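Local atomic coordinates of enoyl-CoA hydratase/carnithine racemase (Thermus thermophilus JL-18, PDB entry 6SL9), a protein that probably acts as a crotonase-family isomerase of phenylacetic acid catabolism, linked to the formation of oxepin-CoA in bacterial metabolism. Residues L40-A51 with A90-L98; A101-S112 with L121-F132. One frame throughout, in Å; residues are numbered along the deposited sequence. Where two conformers were deposited one is given.

How the contacts relate
Contact 1 and contact 2 lie on opposite sides of the centre of the chain, their own centres about 23 Å apart, and contact 1 closes before contact 2 opens. Contact 1 brings the end of helix 30-45 and the approach to strand 51-56 against the end of helix 77-93. Its second segment, 90-98, runs into strand 98-102, whose far end opens contact 2. That strand lies between 51-56 and 119-123 in the six-stranded sheet of the crotonase fold, so both contacts build on one sheet. Contact 1 thus packs helix ends where strands 51-56 and 98-102 begin, whereas contact 2 joins this sheet to the smaller one through strands 105-107 and 127-129.

Contact 1: residues L40-A51 with A90-L98; sequences LKEGEEDREVRA and ALSGLEKPL
In the crotonase fold the helix-to-strand turn after helix 30-45 is filled by Lys-96, which comes from the connection between helix 77-93 and strand 98-102. The lysine chain leaves with CG anti to the carbonyl carbon (chi1 -60°) and stays extended beyond it, which carries its amine into a group of backbone carbonyls. NZ donates to Gly-43 O at 2.9 Å, lying in the carbonyl plane with a C=O...N angle of 148°, and to Val-49 O at 2.7 Å, tilted from that carbonyl's plane. A weak third bond goes to Glu-44 O. The amine thus joins the last turn of the helix to the end of the beta turn Asp-46 to Val-49, and its positive charge would probably suit the carbonyl-rich helix end. In return, the helix reaches across to the other segment: Glu-44 OE2 accepts from Glu-95 N at 2.9 Å through its anti lone pair, with an N-H...O angle of 147°. A water donates both to this oxygen, at 2.7 Å from Glu-44 OE2, and to Gly-93 O. The carboxylate of Glu-95 turns elsewhere, forming salt bridges with Arg-203 and Lys-210. Apolar pairs close the two ends of the contact. One turn earlier on the helix, Leu-40 crosses Leu-91 obliquely, CD1 standing 3.8 Å from Leu-91 CD2, and the same methyl also faces Ala-90 CB. At the strand end Pro-97 CG lies 4.0 Å from Ala-51 CB. Separately, Pro-97 CD makes a close van der Waals approach to the carbonyl of Arg-50, 3.3 Å from Arg-50 O.

Contact 2: residues A101-S112 with L121-F132; sequences AVNGVAAGAGMS and LAAVGASFTTAF
Backbone hydrogen bonds tie Val-102 to both Leu-121 and Ala-123: Val-102 N donates to Leu-121 O at 2.8 Å, and Val-102 O accepts from Ala-123 N at 2.9 Å. Ala-106 repeats the parallel pattern, its N giving to Ser-127 O at 2.9 Å and its O receiving from Thr-129 N at 3.0 Å. Gly-108 N extends the ladder to Thr-129 O. Strands 105-107 and 127-129 run only 14° from parallel. The pairs 98-102/105-107 and 119-123/127-129, with helix 109-115 between them, are successive turns of the beta-beta-alpha superhelix of the crotonase fold; in relatives the start of the corresponding helix supplies one backbone N-H of the oxyanion hole, a role probably kept here. Apolar packing gathers round Phe-128. With CG anti to the carbonyl carbon (chi1 -63°), its ring reaches the side chains of Val-102 and Ala-106, Val-102 coming from the opposite direction: CZ meets Val-102 CG1 at 3.8 Å, and CD2 lies 4.0 Å from Ala-106 CB. Met-111 CG approaches the edge of this ring near its plane, and Met-111 SD packs on Phe-128 CB. An alanine in place of Phe-128 keeps CB beside Met-111 SD but removes the ring, which would probably open a gap beside Val-102 CG1 and Ala-106 CB. Beyond that ring the extended Met-111 chain runs side by side with Thr-130, SD 3.9 Å from Thr-130 CG2, while the Thr-130 hydroxyl bonds to Leu-159 O. A CH-pi contact sets Gly-108 CA over a face of Phe-132, 4.0 Å from the ring centroid and 29° off its normal. Ser-112 OG sits at the edge of the same ring and is hydrogen-bonded to Asp-140 O.

Contact 1: residues L40-A51 with A90-L98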
ATOM      1  N   LEU A  40       3.293  26.510  11.953  1.00 11.34           N
ATOM      2  CA  LEU A  40       3.082  25.998  10.569  1.00 11.58           C
ATOM      3  C   LEU A  40       2.408  27.048   9.693  1.00 10.96           C
ATOM      4  O   LEU A  40       2.859  27.310   8.563  1.00 11.80           O
ATOM      5  CB  LEU A  40       2.244  24.714  10.600  1.00 11.38           C
ATOM      6  CG  LEU A  40       2.867  23.521  11.299  1.00 11.18           C
ATOM      7  CD1 LEU A  40       1.827  22.442  11.518  1.00 12.32           C
ATOM      8  CD2 LEU A  40       4.067  22.969  10.546  1.00 11.93           C
ATOM      9  N   LYS A  41       1.387  27.671  10.257  1.00 11.08           N
ATOM     10  CA  LYS A  41       0.696  28.749   9.515  1.00 12.79           C
ATOM     11  C   LYS A  41       1.663  29.901   9.188  1.00 12.05           C
ATOM     12  O   LYS A  41       1.651  30.420   8.067  1.00 13.12           O
ATOM     13  CB  LYS A  41      -0.500  29.211  10.327  1.00 13.07           C
ATOM     14  CG  LYS A  41      -1.374  30.258   9.653  1.00 14.16           C
ATOM     15  CD  LYS A  41      -2.369  30.792  10.633  1.00 16.86           C
ATOM     16  CE  LYS A  41      -3.282  31.835  10.036  1.00 16.46           C
ATOM     17  NZ  LYS A  41      -4.086  32.496  11.081  1.00 18.43           N
ATOM     18  N   GLU A  42       2.441  30.337  10.177  1.00 13.47           N
ATOM     19  CA  GLU A  42       3.386  31.462   9.944  1.00 13.47           C
ATOM     20  C   GLU A  42       4.401  31.060   8.873  1.00 13.88           C
ATOM     21  O   GLU A  42       4.690  31.872   8.009  1.00 15.22           O
ATOM     22  CB  GLU A  42       4.156  31.806  11.243  1.00 17.80           C
ATOM     23  CG  GLU A  42       5.137  32.955  11.154  1.00 26.47           C
ATOM     24  CD  GLU A  42       5.586  33.409  12.553  1.00 36.41           C
ATOM     25  OE1 GLU A  42       6.674  33.021  12.945  1.00 44.03           O
ATOM     26  OE2 GLU A  42       4.775  34.053  13.269  1.00 51.41           O
ATOM     27  N   GLY A  43       4.920  29.834   8.949  1.00 12.62           N
ATOM     28  CA  GLY A  43       5.880  29.388   7.955  1.00 13.10           C
ATOM     29  C   GLY A  43       5.275  29.327   6.567  1.00 11.79           C
ATOM     30  O   GLY A  43       5.942  29.699   5.594  1.00 13.89           O
ATOM     31  N   GLU A  44       4.055  28.835   6.447  1.00 11.38           N
ATOM     32  CA  GLU A  44       3.387  28.772   5.144  1.00 11.39           C
ATOM     33  C   GLU A  44       3.141  30.176   4.585  1.00 13.02           C
ATOM     34  O   GLU A  44       3.214  30.362   3.349  1.00 13.60           O
ATOM     35  CB  GLU A  44       2.105  27.965   5.229  1.00 12.12           C
ATOM     36  CG  GLU A  44       1.686  27.401   3.886  1.00 12.77           C
ATOM     37  CD  GLU A  44       0.310  26.791   3.892  1.00 12.40           C
ATOM     38  OE1 GLU A  44      -0.646  27.489   4.228  1.00 14.04           O
ATOM     39  OE2 GLU A  44       0.208  25.592   3.563  1.00 14.12           O
ATOM     40  N   GLU A  45       2.786  31.133   5.425  1.00 13.02           N
ATOM     41  CA  GLU A  45       2.494  32.521   4.976  1.00 13.77           C
ATOM     42  C   GLU A  45       3.800  33.304   4.669  1.00 13.95           C
ATOM     43  O   GLU A  45       3.724  34.275   3.982  1.00 17.62           O
ATOM     44  CB  GLU A  45       1.705  33.273   6.049  1.00 15.51           C
ATOM     45  CG  GLU A  45       0.286  32.749   6.204  1.00 14.00           C
ATOM     46  CD  GLU A  45      -0.632  33.502   7.169  1.00 16.66           C
ATOM     47  OE1 GLU A  45      -0.161  34.395   7.898  1.00 21.98           O
ATOM     48  OE2 GLU A  45      -1.827  33.137   7.220  1.00 18.36           O
ATOM     49  N   ASP A  46       4.944  32.896   5.210  1.00 13.94           N
ATOM     50  CA  ASP A  46       6.190  33.681   5.156  1.00 13.53           C
ATOM     51  C   ASP A  46       6.832  33.464   3.777  1.00 14.06           C
ATOM     52  O   ASP A  46       7.376  32.370   3.511  1.00 13.83           O
ATOM     53  CB  ASP A  46       7.113  33.277   6.315  1.00 14.58           C
ATOM     54  CG  ASP A  46       8.336  34.148   6.496  1.00 17.04           C
ATOM     55  OD1 ASP A  46       8.690  34.838   5.494  1.00 18.61           O
ATOM     56  OD2 ASP A  46       8.920  34.136   7.626  1.00 21.14           O
ATOM     57  N   ARG A  47       6.903  34.509   2.964  1.00 15.20           N
ATOM     58  CA  ARG A  47       7.473  34.388   1.603  1.00 18.11           C
ATOM     59  C   ARG A  47       8.991  34.124   1.656  1.00 16.03           C
ATOM     60  O   ARG A  47       9.550  33.706   0.646  1.00 22.72           O
ATOM     61  CB  ARG A  47       7.138  35.604   0.720  1.00 23.10           C
ATOM     62  CG  ARG A  47       5.649  35.749   0.441  1.00 32.09           C
ATOM     63  CD  ARG A  47       5.313  36.737  -0.660  1.00 47.24           C
ATOM     64  NE  ARG A  47       3.883  36.633  -0.968  1.00 63.41           N
ATOM     65  CZ  ARG A  47       2.884  37.014  -0.152  1.00 75.12           C
ATOM     66  NH1 ARG A  47       3.136  37.566   1.028  1.00 72.15           N
ATOM     67  NH2 ARG A  47       1.623  36.859  -0.529  1.00 69.01           N
ATOM     68  N   GLU A  48       9.645  34.313   2.792  1.00 16.13           N
ATOM     69  CA  GLU A  48      11.083  33.992   2.927  1.00 15.52           C
ATOM     70  C   GLU A  48      11.324  32.510   3.284  1.00 16.12           C
ATOM     71  O   GLU A  48      12.494  32.030   3.358  1.00 18.61           O
ATOM     72  CB  GLU A  48      11.752  34.940   3.924  1.00 21.58           C
ATOM     73  CG  GLU A  48      11.835  36.379   3.348  1.00 26.16           C
ATOM     74  CD  GLU A  48      12.539  37.455   4.097  1.00 35.35           C
ATOM     75  OE1 GLU A  48      12.427  38.600   3.639  1.00 51.27           O
ATOM     76  OE2 GLU A  48      13.184  37.136   5.077  1.00 56.39           O
ATOM     77  N   VAL A  49      10.257  31.762   3.533  1.00 13.71           N
ATOM     78  CA  VAL A  49      10.328  30.336   3.908  1.00 11.65           C
ATOM     79  C   VAL A  49       9.925  29.480   2.717  1.00 11.82           C
ATOM     80  O   VAL A  49       8.824  29.679   2.177  1.00 12.42           O
ATOM     81  CB  VAL A  49       9.479  30.053   5.148  1.00 12.04           C
ATOM     82  CG1 VAL A  49       9.399  28.594   5.436  1.00 12.70           C
ATOM     83  CG2 VAL A  49      10.016  30.816   6.343  1.00 13.26           C
ATOM     84  N   ARG A  50      10.789  28.537   2.333  1.00 11.04           N
ATOM     85  CA  ARG A  50      10.477  27.586   1.249  1.00 11.68           C
ATOM     86  C   ARG A  50      10.476  26.148   1.734  1.00 10.90           C
ATOM     87  O   ARG A  50      10.056  25.270   0.982  1.00 12.58           O
ATOM     88  CB  ARG A  50      11.453  27.755   0.091  1.00 14.69           C
ATOM     89  CG  ARG A  50      11.484  29.111  -0.550  1.00 20.07           C
ATOM     90  CD  ARG A  50      10.845  29.246  -1.897  1.00 18.59           C
ATOM     91  NE  ARG A  50      11.433  28.403  -2.920  1.00 14.83           N
ATOM     92  CZ  ARG A  50      12.512  28.670  -3.625  1.00 13.54           C
ATOM     93  NH1 ARG A  50      13.218  29.779  -3.476  1.00 16.05           N
ATOM     94  NH2 ARG A  50      12.893  27.782  -4.507  1.00 13.20           N
ATOM     95  N   ALA A  51      10.882  25.889   2.959  1.00 11.01           N
ATOM     96  CA  ALA A  51      10.859  24.534   3.531  1.00 10.44           C
ATOM     97  C   ALA A  51      10.781  24.642   5.037  1.00 11.09           C
ATOM     98  O   ALA A  51      11.195  25.672   5.592  1.00 11.70           O
ATOM     99  CB  ALA A  51      12.091  23.755   3.125  1.00 11.45           C
ATOM    100  N   ALA A  90      -3.384  20.624   8.961  1.00 10.71           N
ATOM    101  CA  ALA A  90      -2.384  21.637   8.575  1.00 11.34           C
ATOM    102  C   ALA A  90      -1.115  20.940   8.100  1.00 12.32           C
ATOM    103  O   ALA A  90      -0.589  21.354   7.060  1.00 13.62           O
ATOM    104  CB  ALA A  90      -2.077  22.605   9.711  1.00 13.36           C
ATOM    105  N   LEU A  91      -0.625  19.954   8.837  1.00 12.03           N
ATOM    106  CA  LEU A  91       0.574  19.241   8.386  1.00 12.74           C
ATOM    107  C   LEU A  91       0.278  18.604   7.042  1.00 12.36           C
ATOM    108  O   LEU A  91       1.136  18.649   6.145  1.00 14.59           O
ATOM    109  CB  LEU A  91       0.913  18.161   9.393  1.00 13.03           C
ATOM    110  CG  LEU A  91       1.558  18.686  10.676  1.00 13.23           C
ATOM    111  CD1 LEU A  91       1.479  17.646  11.811  1.00 14.33           C
ATOM    112  CD2 LEU A  91       3.034  19.049  10.418  1.00 14.72           C
ATOM    113  N   SER A  92      -0.867  17.952   6.907  1.00 12.10           N
ATOM    114  CA  SER A  92      -1.107  17.122   5.713  1.00 12.11           C
ATOM    115  C   SER A  92      -1.104  17.959   4.444  1.00 13.26           C
ATOM    116  O   SER A  92      -0.696  17.479   3.372  1.00 13.65           O
ATOM    117  CB  SER A  92      -2.385  16.361   5.832  1.00 13.31           C
ATOM    118  OG  SER A  92      -3.533  17.179   5.685  1.00 14.56           O
ATOM    119  N   GLY A  93      -1.624  19.185   4.545  1.00 12.35           N
ATOM    120  CA  GLY A  93      -1.836  20.054   3.376  1.00 13.34           C
ATOM    121  C   GLY A  93      -0.793  21.120   3.195  1.00 12.57           C
ATOM    122  O   GLY A  93      -0.946  21.924   2.305  1.00 13.27           O
ATOM    123  N   LEU A  94       0.216  21.163   4.047  0.50 13.36           N
ATOM    124  CA  LEU A  94       1.292  22.185   3.977  0.50 13.89           C
ATOM    125  C   LEU A  94       1.721  22.397   2.525  0.50 12.76           C
ATOM    126  O   LEU A  94       2.104  21.412   1.871  0.50 14.32           O
ATOM    127  CB  LEU A  94       2.487  21.665   4.776  0.50 16.75           C
ATOM    128  CG  LEU A  94       2.898  22.480   5.989  0.50 20.79           C
ATOM    129  CD1 LEU A  94       4.244  21.994   6.506  0.50 23.60           C
ATOM    130  CD2 LEU A  94       2.956  23.969   5.682  0.50 21.06           C
ATOM    131  N   GLU A  95       1.791  23.644   2.095  1.00 10.66           N
ATOM    132  CA  GLU A  95       2.143  23.935   0.699  1.00 12.17           C
ATOM    133  C   GLU A  95       3.636  24.215   0.544  1.00 10.21           C
ATOM    134  O   GLU A  95       4.078  24.803  -0.433  1.00 11.96           O
ATOM    135  CB  GLU A  95       1.292  25.066   0.116  1.00 14.70           C
ATOM    136  CG  GLU A  95      -0.154  24.671   0.035  1.00 18.12           C
ATOM    137  CD  GLU A  95      -0.882  25.105  -1.202  1.00 21.41           C
ATOM    138  OE1 GLU A  95      -0.467  26.128  -1.783  1.00 22.61           O
ATOM    139  OE2 GLU A  95      -1.958  24.549  -1.500  1.00 21.79           O
ATOM    140  N   LYS A  96       4.451  23.704   1.465  1.00 11.70           N
ATOM    141  CA  LYS A  96       5.924  23.725   1.456  1.00 10.83           C
ATOM    142  C   LYS A  96       6.378  22.358   1.952  1.00 10.76           C
ATOM    143  O   LYS A  96       5.683  21.727   2.765  1.00 12.02           O
ATOM    144  CB  LYS A  96       6.453  24.870   2.304  1.00 11.11           C
ATOM    145  CG  LYS A  96       5.970  26.219   1.800  1.00 11.65           C
ATOM    146  CD  LYS A  96       6.356  27.430   2.626  1.00 12.34           C
ATOM    147  CE  LYS A  96       5.747  28.686   2.045  1.00 12.96           C
ATOM    148  NZ  LYS A  96       6.172  29.920   2.735  1.00 13.10           N
ATOM    149  N   PRO A  97       7.545  21.891   1.511  1.00 10.17           N
ATOM    150  CA  PRO A  97       8.033  20.594   1.961  1.00 10.65           C
ATOM    151  C   PRO A  97       8.467  20.651   3.435  1.00 11.19           C
ATOM    152  O   PRO A  97       9.002  21.630   3.894  1.00 11.53           O
ATOM    153  CB  PRO A  97       9.237  20.341   1.069  1.00 12.17           C
ATOM    154  CG  PRO A  97       9.703  21.705   0.647  1.00 11.22           C
ATOM    155  CD  PRO A  97       8.411  22.481   0.484  1.00 11.68           C
ATOM    156  N   LEU A  98       8.254  19.534   4.115  1.00 11.41           N
ATOM    157  CA  LEU A  98       8.572  19.351   5.547  1.00 10.81           C
ATOM    158  C   LEU A  98       9.559  18.213   5.703  1.00 10.51           C
ATOM    159  O   LEU A  98       9.301  17.077   5.308  1.00 11.15           O
ATOM    160  CB  LEU A  98       7.282  19.063   6.323  1.00 11.72           C
ATOM    161  CG  LEU A  98       7.441  18.719   7.806  1.00 11.79           C
ATOM    162  CD1 LEU A  98       7.995  19.901   8.562  1.00 13.34           C
ATOM    163  CD2 LEU A  98       6.131  18.257   8.421  1.00 13.93           C
TER
HETATM  164  O   HOH W   1      -2.287  24.495   3.240  1.00 16.59           O

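Contact 2: residues A101-S112 with L121-F132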
ATOM      1  N   ALA A 101      13.300  15.508  11.638  1.00 10.16           N
ATOM      2  CA  ALA A 101      14.542  14.956  12.209  1.00 10.25           C
ATOM      3  C   ALA A 101      14.174  14.334  13.553  1.00 11.31           C
ATOM      4  O   ALA A 101      13.941  15.037  14.541  1.00 10.89           O
ATOM      5  CB  ALA A 101      15.572  16.022  12.343  1.00 12.31           C
ATOM      6  N   VAL A 102      14.091  12.999  13.578  1.00 10.77           N
ATOM      7  CA  VAL A 102      13.684  12.240  14.776  1.00 11.34           C
ATOM      8  C   VAL A 102      14.922  11.985  15.654  1.00 11.66           C
ATOM      9  O   VAL A 102      15.731  11.117  15.354  1.00 12.03           O
ATOM     10  CB  VAL A 102      12.925  10.961  14.448  1.00 11.41           C
ATOM     11  CG1 VAL A 102      12.399  10.322  15.712  1.00 12.43           C
ATOM     12  CG2 VAL A 102      11.757  11.222  13.501  1.00 12.71           C
ATOM     13  N   ASN A 103      15.082  12.816  16.683  1.00 12.13           N
ATOM     14  CA  ASN A 103      16.273  12.847  17.537  1.00 12.11           C
ATOM     15  C   ASN A 103      16.229  11.860  18.678  1.00 12.65           C
ATOM     16  O   ASN A 103      17.267  11.621  19.302  1.00 16.91           O
ATOM     17  CB  ASN A 103      16.485  14.262  18.065  1.00 12.71           C
ATOM     18  CG  ASN A 103      15.286  14.744  18.839  1.00 12.86           C
ATOM     19  OD1 ASN A 103      14.215  14.954  18.255  1.00 12.83           O
ATOM     20  ND2 ASN A 103      15.440  14.840  20.163  1.00 14.55           N
ATOM     21  N   GLY A 104      15.087  11.269  18.952  1.00 11.91           N
ATOM     22  CA  GLY A 104      14.933  10.332  20.078  1.00 12.40           C
ATOM     23  C   GLY A 104      13.594   9.645  19.993  1.00 12.59           C
ATOM     24  O   GLY A 104      13.057   9.441  18.912  1.00 15.04           O
ATOM     25  N   VAL A 105      13.051   9.270  21.122  1.00 12.94           N
ATOM     26  CA  VAL A 105      11.826   8.460  21.103  1.00 14.83           C
ATOM     27  C   VAL A 105      10.730   9.293  20.432  1.00 11.92           C
ATOM     28  O   VAL A 105      10.497  10.498  20.718  1.00 12.11           O
ATOM     29  CB  VAL A 105      11.373   7.997  22.484  1.00 18.78           C
ATOM     30  CG1 VAL A 105      11.171   9.113  23.446  1.00 21.98           C
ATOM     31  CG2 VAL A 105      10.128   7.159  22.385  1.00 23.32           C
ATOM     32  N   ALA A 106       9.980   8.585  19.576  1.00 12.25           N
ATOM     33  CA  ALA A 106       8.738   9.064  18.953  1.00 11.12           C
ATOM     34  C   ALA A 106       7.679   8.012  19.292  1.00 10.67           C
ATOM     35  O   ALA A 106       7.698   6.900  18.743  1.00 12.73           O
ATOM     36  CB  ALA A 106       8.878   9.244  17.472  1.00 12.16           C
ATOM     37  N   ALA A 107       6.750   8.340  20.178  1.00 10.45           N
ATOM     38  CA  ALA A 107       5.751   7.365  20.660  1.00 10.58           C
ATOM     39  C   ALA A 107       4.349   7.967  20.576  1.00 10.68           C
ATOM     40  O   ALA A 107       4.180   9.176  20.828  1.00 10.99           O
ATOM     41  CB  ALA A 107       6.053   6.946  22.092  1.00 12.72           C
ATOM     42  N   GLY A 108       3.367   7.134  20.308  1.00 10.62           N
ATOM     43  CA  GLY A 108       1.971   7.615  20.299  1.00 10.67           C
ATOM     44  C   GLY A 108       1.787   8.724  19.296  1.00  9.94           C
ATOM     45  O   GLY A 108       2.293   8.641  18.173  1.00 10.40           O
ATOM     46  N   ALA A 109       1.181   9.814  19.696  1.00 11.28           N
ATOM     47  CA  ALA A 109       1.010  10.967  18.786  1.00 11.13           C
ATOM     48  C   ALA A 109       2.345  11.585  18.414  1.00 10.50           C
ATOM     49  O   ALA A 109       2.426  12.277  17.410  1.00 11.95           O
ATOM     50  CB  ALA A 109       0.077  11.985  19.342  1.00 12.96           C
ATOM     51  N   GLY A 110       3.397  11.342  19.184  1.00 11.21           N
ATOM     52  CA  GLY A 110       4.731  11.795  18.754  1.00 10.59           C
ATOM     53  C   GLY A 110       5.183  11.044  17.507  1.00  9.71           C
ATOM     54  O   GLY A 110       5.820  11.622  16.633  1.00 11.10           O
ATOM     55  N   MET A 111       4.884   9.736  17.447  1.00  9.94           N
ATOM     56  CA  MET A 111       5.137   8.940  16.232  1.00 10.94           C
ATOM     57  C   MET A 111       4.236   9.462  15.102  1.00 10.50           C
ATOM     58  O   MET A 111       4.721   9.646  13.982  1.00 11.81           O
ATOM     59  CB  MET A 111       4.902   7.460  16.496  1.00 10.88           C
ATOM     60  CG  MET A 111       5.074   6.610  15.293  1.00 10.65           C
ATOM     61  SD  MET A 111       5.161   4.876  15.772  1.00 11.78           S
ATOM     62  CE  MET A 111       5.306   4.081  14.172  1.00 13.29           C
ATOM     63  N   SER A 112       2.952   9.702  15.376  1.00 10.47           N
ATOM     64  CA  SER A 112       2.055  10.280  14.362  1.00 11.16           C
ATOM     65  C   SER A 112       2.651  11.537  13.752  1.00 10.83           C
ATOM     66  O   SER A 112       2.734  11.653  12.510  1.00 13.02           O
ATOM     67  CB  SER A 112       0.668  10.577  14.942  1.00 12.65           C
ATOM     68  OG  SER A 112       0.109   9.459  15.644  1.00 14.25           O
ATOM     69  N   LEU A 121      14.298  11.749   8.680  1.00 10.62           N
ATOM     70  CA  LEU A 121      15.607  11.239   9.115  1.00 10.79           C
ATOM     71  C   LEU A 121      15.512  10.894  10.585  1.00 11.34           C
ATOM     72  O   LEU A 121      14.758  11.530  11.339  1.00 13.50           O
ATOM     73  CB  LEU A 121      16.701  12.306   8.952  1.00 12.99           C
ATOM     74  CG  LEU A 121      17.019  12.796   7.560  1.00 15.78           C
ATOM     75  CD1 LEU A 121      16.024  13.849   7.145  1.00 21.00           C
ATOM     76  CD2 LEU A 121      18.393  13.402   7.498  1.00 18.59           C
ATOM     77  N   ALA A 122      16.277   9.897  10.999  1.00 11.86           N
ATOM     78  CA  ALA A 122      16.363   9.545  12.414  1.00 11.85           C
ATOM     79  C   ALA A 122      17.818   9.493  12.841  1.00 11.92           C
ATOM     80  O   ALA A 122      18.703   9.036  12.059  1.00 13.99           O
ATOM     81  CB  ALA A 122      15.765   8.185  12.651  1.00 14.18           C
ATOM     82  N   ALA A 123      18.087   9.891  14.082  1.00 12.67           N
ATOM     83  CA  ALA A 123      19.364   9.632  14.736  1.00 13.67           C
ATOM     84  C   ALA A 123      19.482   8.159  15.044  1.00 13.90           C
ATOM     85  O   ALA A 123      18.522   7.538  15.481  1.00 14.40           O
ATOM     86  CB  ALA A 123      19.464  10.393  16.029  1.00 14.28           C
ATOM     87  N   VAL A 124      20.709   7.687  15.008  1.00 14.42           N
ATOM     88  CA  VAL A 124      21.056   6.417  15.665  1.00 16.76           C
ATOM     89  C   VAL A 124      20.628   6.613  17.128  1.00 18.54           C
ATOM     90  O   VAL A 124      21.038   7.630  17.765  1.00 20.06           O
ATOM     91  CB  VAL A 124      22.570   6.151  15.509  1.00 18.45           C
ATOM     92  CG1 VAL A 124      22.989   5.007  16.406  1.00 21.95           C
ATOM     93  CG2 VAL A 124      22.999   5.892  14.070  1.00 20.95           C
ATOM     94  N   GLY A 125      19.906   5.668  17.658  1.00 19.86           N
ATOM     95  CA  GLY A 125      19.426   5.741  19.034  1.00 17.05           C
ATOM     96  C   GLY A 125      17.997   6.134  19.120  1.00 15.30           C
ATOM     97  O   GLY A 125      17.429   5.931  20.186  1.00 17.71           O
ATOM     98  N   ALA A 126      17.454   6.785  18.081  1.00 14.41           N
ATOM     99  CA  ALA A 126      16.036   7.170  18.115  1.00 13.87           C
ATOM    100  C   ALA A 126      15.188   5.900  18.072  1.00 13.41           C
ATOM    101  O   ALA A 126      15.675   4.848  17.686  1.00 14.97           O
ATOM    102  CB  ALA A 126      15.692   8.102  16.980  1.00 15.88           C
ATOM    103  N   SER A 127      13.894   6.019  18.322  1.00 13.11           N
ATOM    104  CA  SER A 127      13.015   4.842  18.326  1.00 14.04           C
ATOM    105  C   SER A 127      11.614   5.284  18.021  1.00 11.20           C
ATOM    106  O   SER A 127      11.254   6.433  18.204  1.00 13.30           O
ATOM    107  CB  SER A 127      13.149   4.120  19.612  1.00 16.18           C
ATOM    108  OG  SER A 127      12.753   4.916  20.690  1.00 16.41           O
ATOM    109  N   PHE A 128      10.833   4.313  17.572  1.00 12.23           N
ATOM    110  CA  PHE A 128       9.423   4.536  17.235  1.00 11.59           C
ATOM    111  C   PHE A 128       8.575   3.478  17.921  1.00 11.53           C
ATOM    112  O   PHE A 128       8.861   2.270  17.771  1.00 14.65           O
ATOM    113  CB  PHE A 128       9.198   4.411  15.716  1.00 12.25           C
ATOM    114  CG  PHE A 128       9.936   5.445  14.909  1.00 14.68           C
ATOM    115  CD1 PHE A 128      11.284   5.300  14.626  1.00 17.41           C
ATOM    116  CD2 PHE A 128       9.279   6.585  14.486  1.00 16.05           C
ATOM    117  CE1 PHE A 128      11.963   6.298  13.948  1.00 17.92           C
ATOM    118  CE2 PHE A 128       9.957   7.555  13.758  1.00 16.99           C
ATOM    119  CZ  PHE A 128      11.292   7.392  13.496  1.00 17.71           C
ATOM    120  N   THR A 129       7.536   3.897  18.620  1.00 10.31           N
ATOM    121  CA  THR A 129       6.631   2.930  19.290  1.00 11.27           C
ATOM    122  C   THR A 129       5.196   3.456  19.095  1.00 10.79           C
ATOM    123  O   THR A 129       4.929   4.591  19.452  1.00 11.81           O
ATOM    124  CB  THR A 129       7.024   2.776  20.763  1.00 15.68           C
ATOM    125  OG1 THR A 129       8.420   2.535  20.984  1.00 18.64           O
ATOM    126  CG2 THR A 129       6.206   1.611  21.271  1.00 16.91           C
ATOM    127  N   THR A 130       4.309   2.635  18.578  1.00 10.48           N
ATOM    128  CA  THR A 130       2.949   3.152  18.359  1.00  9.93           C
ATOM    129  C   THR A 130       2.307   3.523  19.687  1.00 10.21           C
ATOM    130  O   THR A 130       1.607   4.536  19.747  1.00 11.00           O
ATOM    131  CB  THR A 130       2.106   2.174  17.526  1.00 10.66           C
ATOM    132  OG1 THR A 130       1.985   0.943  18.280  1.00 11.51           O
ATOM    133  CG2 THR A 130       2.658   1.941  16.133  1.00 11.80           C
ATOM    134  N   ALA A 131       2.486   2.719  20.728  1.00 11.05           N
ATOM    135  CA  ALA A 131       2.179   3.021  22.143  1.00 11.47           C
ATOM    136  C   ALA A 131       0.706   3.049  22.535  1.00 11.01           C
ATOM    137  O   ALA A 131       0.403   2.667  23.674  1.00 11.72           O
ATOM    138  CB  ALA A 131       2.835   4.334  22.568  1.00 12.27           C
ATOM    139  N   PHE A 132      -0.181   3.526  21.669  1.00 10.76           N
ATOM    140  CA  PHE A 132      -1.600   3.727  22.042  1.00 10.92           C
ATOM    141  C   PHE A 132      -2.179   2.462  22.683  1.00 10.28           C
ATOM    142  O   PHE A 132      -2.914   2.574  23.705  1.00 10.97           O
ATOM    143  CB  PHE A 132      -2.438   4.091  20.807  1.00 10.69           C
ATOM    144  CG  PHE A 132      -2.125   5.471  20.283  1.00 11.05           C
ATOM    145  CD1 PHE A 132      -2.720   6.563  20.847  1.00 12.65           C
ATOM    146  CD2 PHE A 132      -1.317   5.657  19.161  1.00 11.71           C
ATOM    147  CE1 PHE A 132      -2.504   7.819  20.353  1.00 12.93           C
ATOM    148  CE2 PHE A 132      -1.113   6.936  18.647  1.00 12.28           C
ATOM    149  CZ  PHE A 132      -1.703   7.987  19.261  1.00 13.19           C
TER